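Probable zinc protease (Pseudomonas aeruginosa, PDB 4NNZ) is one subunit of a heterodimeric zinc protease of the M16 family and probably takes part in cleaving peptides. Local coordinates at residues Ile248-Ser258 with Tyr301-Val312. Residues are numbered along the deposited sequence; the frame is centred on the assembly and turned at random.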
loop_
_atom_site.group_PDB
_atom_site.type_symbol
_atom_site.label_atom_id
_atom_site.label_comp_id
_atom_site.label_asym_id
_atom_site.label_seq_id
_atom_site.Cartn_x
_atom_site.Cartn_y
_atom_site.Cartn_z
ATOM N N ILE A 248 -16.655 -6.577 -11.856
ATOM C CA ILE A 248 -15.713 -7.362 -11.125
ATOM C C ILE A 248 -16.101 -7.335 -9.675
ATOM O O ILE A 248 -16.263 -6.312 -9.131
ATOM C CB ILE A 248 -14.320 -6.764 -11.267
ATOM C CG1 ILE A 248 -14.070 -6.348 -12.699
ATOM C CG2 ILE A 248 -13.263 -7.722 -10.771
ATOM C CD1 ILE A 248 -12.631 -6.082 -13.020
ATOM N N MET A 249 -16.259 -8.485 -9.059
ATOM C CA MET A 249 -16.477 -8.565 -7.630
ATOM C C MET A 249 -15.428 -9.408 -6.951
ATOM O O MET A 249 -15.163 -10.492 -7.360
ATOM C CB MET A 249 -17.832 -9.150 -7.343
ATOM C CG MET A 249 -18.968 -8.259 -7.756
ATOM S SD MET A 249 -20.539 -9.076 -7.681
ATOM C CE MET A 249 -20.816 -9.193 -5.943
ATOM N N GLY A 250 -14.830 -8.901 -5.900
ATOM C CA GLY A 250 -13.838 -9.649 -5.166
ATOM C C GLY A 250 -14.128 -9.748 -3.697
ATOM O O GLY A 250 -14.513 -8.806 -3.123
ATOM N N PHE A 251 -13.933 -10.901 -3.102
ATOM C CA PHE A 251 -14.115 -11.054 -1.676
ATOM C C PHE A 251 -12.836 -11.391 -0.942
ATOM O O PHE A 251 -12.168 -12.295 -1.301
ATOM C CB PHE A 251 -15.147 -12.116 -1.417
ATOM C CG PHE A 251 -16.530 -11.694 -1.744
ATOM C CD1 PHE A 251 -17.241 -10.957 -0.878
ATOM C CD2 PHE A 251 -17.103 -12.034 -2.929
ATOM C CE1 PHE A 251 -18.505 -10.572 -1.163
ATOM C CE2 PHE A 251 -18.365 -11.639 -3.231
ATOM C CZ PHE A 251 -19.067 -10.903 -2.337
ATOM N N ASN A 252 -12.503 -10.637 0.085
ATOM C CA ASN A 252 -11.295 -10.899 0.835
ATOM C C ASN A 252 -11.417 -12.155 1.631
ATOM O O ASN A 252 -12.351 -12.337 2.368
ATOM C CB ASN A 252 -10.963 -9.768 1.789
ATOM C CG ASN A 252 -10.566 -8.510 1.098
ATOM O OD1 ASN A 252 -11.378 -7.679 0.837
ATOM N ND2 ASN A 252 -9.309 -8.363 0.834
ATOM N N VAL A 253 -10.449 -13.024 1.483
ATOM C CA VAL A 253 -10.542 -14.351 2.027
ATOM C C VAL A 253 -9.198 -14.885 2.403
ATOM O O VAL A 253 -8.214 -14.316 2.087
ATOM C CB VAL A 253 -11.204 -15.344 1.071
ATOM C CG1 VAL A 253 -12.681 -15.122 0.992
ATOM C CG2 VAL A 253 -10.574 -15.285 -0.282
ATOM N N PRO A 254 -9.165 -15.993 3.095
ATOM C CA PRO A 254 -7.925 -16.684 3.391
ATOM C C PRO A 254 -7.382 -17.551 2.273
ATOM O O PRO A 254 -8.033 -17.866 1.331
ATOM C CB PRO A 254 -8.297 -17.545 4.573
ATOM C CG PRO A 254 -9.735 -17.738 4.437
ATOM C CD PRO A 254 -10.253 -16.463 3.938
ATOM N N SER A 255 -6.156 -17.972 2.436
ATOM C CA SER A 255 -5.548 -18.941 1.575
ATOM C C SER A 255 -4.822 -19.895 2.481
ATOM O O SER A 255 -4.785 -19.693 3.652
ATOM C CB SER A 255 -4.644 -18.294 0.548
ATOM O OG SER A 255 -3.352 -18.173 1.009
ATOM N N LEU A 256 -4.263 -20.943 1.927
ATOM C CA LEU A 256 -3.543 -21.927 2.691
ATOM C C LEU A 256 -2.314 -21.335 3.346
ATOM O O LEU A 256 -1.843 -21.821 4.329
ATOM C CB LEU A 256 -3.214 -23.128 1.836
ATOM C CG LEU A 256 -4.449 -23.899 1.411
ATOM C CD1 LEU A 256 -4.130 -24.914 0.343
ATOM C CD2 LEU A 256 -5.092 -24.579 2.589
ATOM N N GLY A 257 -1.815 -20.259 2.802
ATOM C CA GLY A 257 -0.731 -19.539 3.406
ATOM C C GLY A 257 -1.094 -18.954 4.738
ATOM O O GLY A 257 -0.266 -18.802 5.583
ATOM N N SER A 258 -2.348 -18.583 4.887
ATOM C CA SER A 258 -2.816 -17.842 6.023
ATOM C C SER A 258 -3.912 -18.442 6.859
ATOM O O SER A 258 -4.441 -17.766 7.703
ATOM C CB SER A 258 -3.290 -16.499 5.543
ATOM O OG SER A 258 -4.480 -16.622 4.843
ATOM N N TYR A 301 -10.001 -17.919 -8.036
ATOM C CA TYR A 301 -9.516 -17.874 -6.664
ATOM C C TYR A 301 -8.216 -18.633 -6.527
ATOM O O TYR A 301 -8.204 -19.803 -6.772
ATOM C CB TYR A 301 -10.551 -18.509 -5.755
ATOM C CG TYR A 301 -10.110 -18.769 -4.345
ATOM C CD1 TYR A 301 -9.565 -17.777 -3.590
ATOM C CD2 TYR A 301 -10.266 -19.997 -3.771
ATOM C CE1 TYR A 301 -9.169 -17.995 -2.317
ATOM C CE2 TYR A 301 -9.876 -20.224 -2.486
ATOM C CZ TYR A 301 -9.331 -19.204 -1.770
ATOM O OH TYR A 301 -8.939 -19.383 -0.500
ATOM N N ASP A 302 -7.133 -17.990 -6.121
ATOM C CA ASP A 302 -5.898 -18.703 -5.874
ATOM C C ASP A 302 -5.787 -19.048 -4.420
ATOM O O ASP A 302 -5.691 -18.199 -3.596
ATOM C CB ASP A 302 -4.689 -17.886 -6.280
ATOM C CG ASP A 302 -3.401 -18.648 -6.135
ATOM O OD1 ASP A 302 -3.404 -19.701 -5.518
ATOM O OD2 ASP A 302 -2.369 -18.201 -6.632
ATOM N N ALA A 303 -5.804 -20.330 -4.132
ATOM C CA ALA A 303 -5.783 -20.833 -2.792
ATOM C C ALA A 303 -4.392 -21.040 -2.281
ATOM O O ALA A 303 -4.210 -21.396 -1.153
ATOM C CB ALA A 303 -6.535 -22.129 -2.730
ATOM N N PHE A 304 -3.405 -20.810 -3.122
ATOM C CA PHE A 304 -2.032 -21.093 -2.772
ATOM C C PHE A 304 -1.127 -19.890 -2.612
ATOM O O PHE A 304 -0.039 -19.880 -3.079
ATOM C CB PHE A 304 -1.426 -22.113 -3.711
ATOM C CG PHE A 304 -2.199 -23.359 -3.786
ATOM C CD1 PHE A 304 -2.061 -24.306 -2.838
ATOM C CD2 PHE A 304 -3.095 -23.555 -4.780
ATOM C CE1 PHE A 304 -2.778 -25.448 -2.883
ATOM C CE2 PHE A 304 -3.825 -24.689 -4.834
ATOM C CZ PHE A 304 -3.664 -25.642 -3.882
ATOM N N ASN A 305 -1.631 -18.868 -1.958
ATOM C CA ASN A 305 -0.856 -17.691 -1.606
ATOM C C ASN A 305 -0.023 -17.783 -0.346
ATOM O O ASN A 305 -0.301 -18.505 0.557
ATOM C CB ASN A 305 -1.752 -16.465 -1.522
ATOM C CG ASN A 305 -2.130 -15.925 -2.862
ATOM O OD1 ASN A 305 -1.325 -15.864 -3.766
ATOM N ND2 ASN A 305 -3.348 -15.517 -2.989
ATOM N N ARG A 306 0.989 -16.965 -0.307
ATOM C CA ARG A 306 1.830 -16.793 0.825
ATOM C C ARG A 306 1.010 -16.288 1.966
ATOM O O ARG A 306 1.181 -16.674 3.080
ATOM C CB ARG A 306 2.778 -15.700 0.461
ATOM C CG ARG A 306 4.152 -15.744 1.014
ATOM C CD ARG A 306 4.859 -14.543 0.456
ATOM N NE ARG A 306 5.655 -13.907 1.455
ATOM C CZ ARG A 306 5.768 -12.610 1.639
ATOM N NH1 ARG A 306 5.130 -11.749 0.905
ATOM N NH2 ARG A 306 6.540 -12.190 2.592
ATOM N N GLY A 307 0.146 -15.353 1.662
ATOM C CA GLY A 307 -0.759 -14.784 2.605
ATOM C C GLY A 307 -2.181 -14.984 2.167
ATOM O O GLY A 307 -2.521 -15.971 1.618
ATOM N N ASP A 308 -2.980 -13.965 2.362
ATOM C CA ASP A 308 -4.386 -13.949 2.054
ATOM C C ASP A 308 -4.701 -13.824 0.586
ATOM O O ASP A 308 -3.840 -13.641 -0.204
ATOM C CB ASP A 308 -5.053 -12.819 2.796
ATOM C CG ASP A 308 -5.216 -13.108 4.228
ATOM O OD1 ASP A 308 -5.260 -14.276 4.593
ATOM O OD2 ASP A 308 -5.305 -12.169 4.999
ATOM N N SER A 309 -5.967 -13.910 0.253
ATOM C CA SER A 309 -6.387 -14.049 -1.102
ATOM C C SER A 309 -7.722 -13.416 -1.394
ATOM O O SER A 309 -8.326 -12.827 -0.562
ATOM C CB SER A 309 -6.392 -15.511 -1.498
ATOM O OG SER A 309 -6.590 -15.634 -2.870
ATOM N N LEU A 310 -8.138 -13.545 -2.632
ATOM C CA LEU A 310 -9.311 -12.918 -3.152
ATOM C C LEU A 310 -10.139 -13.919 -3.910
ATOM O O LEU A 310 -9.617 -14.664 -4.678
ATOM C CB LEU A 310 -8.864 -11.857 -4.117
ATOM C CG LEU A 310 -8.990 -10.376 -3.875
ATOM C CD1 LEU A 310 -9.061 -9.689 -5.204
ATOM C CD2 LEU A 310 -10.213 -10.021 -3.071
ATOM N N PHE A 311 -11.439 -13.912 -3.699
ATOM C CA PHE A 311 -12.339 -14.746 -4.447
ATOM C C PHE A 311 -13.022 -13.869 -5.439
ATOM O O PHE A 311 -13.702 -12.979 -5.085
ATOM C CB PHE A 311 -13.382 -15.369 -3.540
ATOM C CG PHE A 311 -14.238 -16.390 -4.215
ATOM C CD1 PHE A 311 -15.301 -16.017 -4.982
ATOM C CD2 PHE A 311 -13.974 -17.714 -4.079
ATOM C CE1 PHE A 311 -16.077 -16.945 -5.600
ATOM C CE2 PHE A 311 -14.753 -18.647 -4.692
ATOM C CZ PHE A 311 -15.801 -18.262 -5.452
ATOM N N VAL A 312 -12.828 -14.141 -6.708
ATOM C CA VAL A 312 -13.195 -13.203 -7.728
ATOM C C VAL A 312 -14.282 -13.620 -8.683
ATOM O O VAL A 312 -14.347 -14.710 -9.118
ATOM C CB VAL A 312 -11.967 -12.737 -8.505
ATOM C CG1 VAL A 312 -12.344 -11.697 -9.514
ATOM C CG2 VAL A 312 -10.982 -12.135 -7.557
HETATM O O HOH W 1 -7.855 -10.525 1.212
#
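Antiparallel strands 246-253 and 309-317 are neighbours in the five-stranded mixed sheet of this M16-family chain, and the loop after 246-253 packs against the loop before 309-317. F251 and F311 form one hydrogen-bonded pair, with F251 N to F311 O at 2.9 Å. V253 and S309 form the next, with S309 N to V253 O at 2.9 Å. Both phenylalanines turn to the same face of the sheet, where each ring meets F410. V253 CG2 lies obliquely to the Y301 ring, 3.7 Å from Y301 CE1. P254 O lies at the edge of that ring, near its plane, and accepts from Y301 OH over 2.5 Å. The Y301 chi1 of 169° carries the ring across to P254.

Beyond the strands, L256 N donates to A303 O almost straight (3.1 Å, 172°). L256 CD1 is 3.5 Å from F304 CE1. G257 N donates to S255 OG, an ST turn. S255 N donates to S258 OG. S255 OG to G307 O (2.4 Å) and S258 OG to D308 OD1 (2.5 Å) are shorter than normal hydrogen bonds, so their detail is doubtful. D308 OD2 takes the backbone N of E227. The L256-A303 bond firmly joins the two loops; S255 and S258 appear to add links as both donor and acceptor.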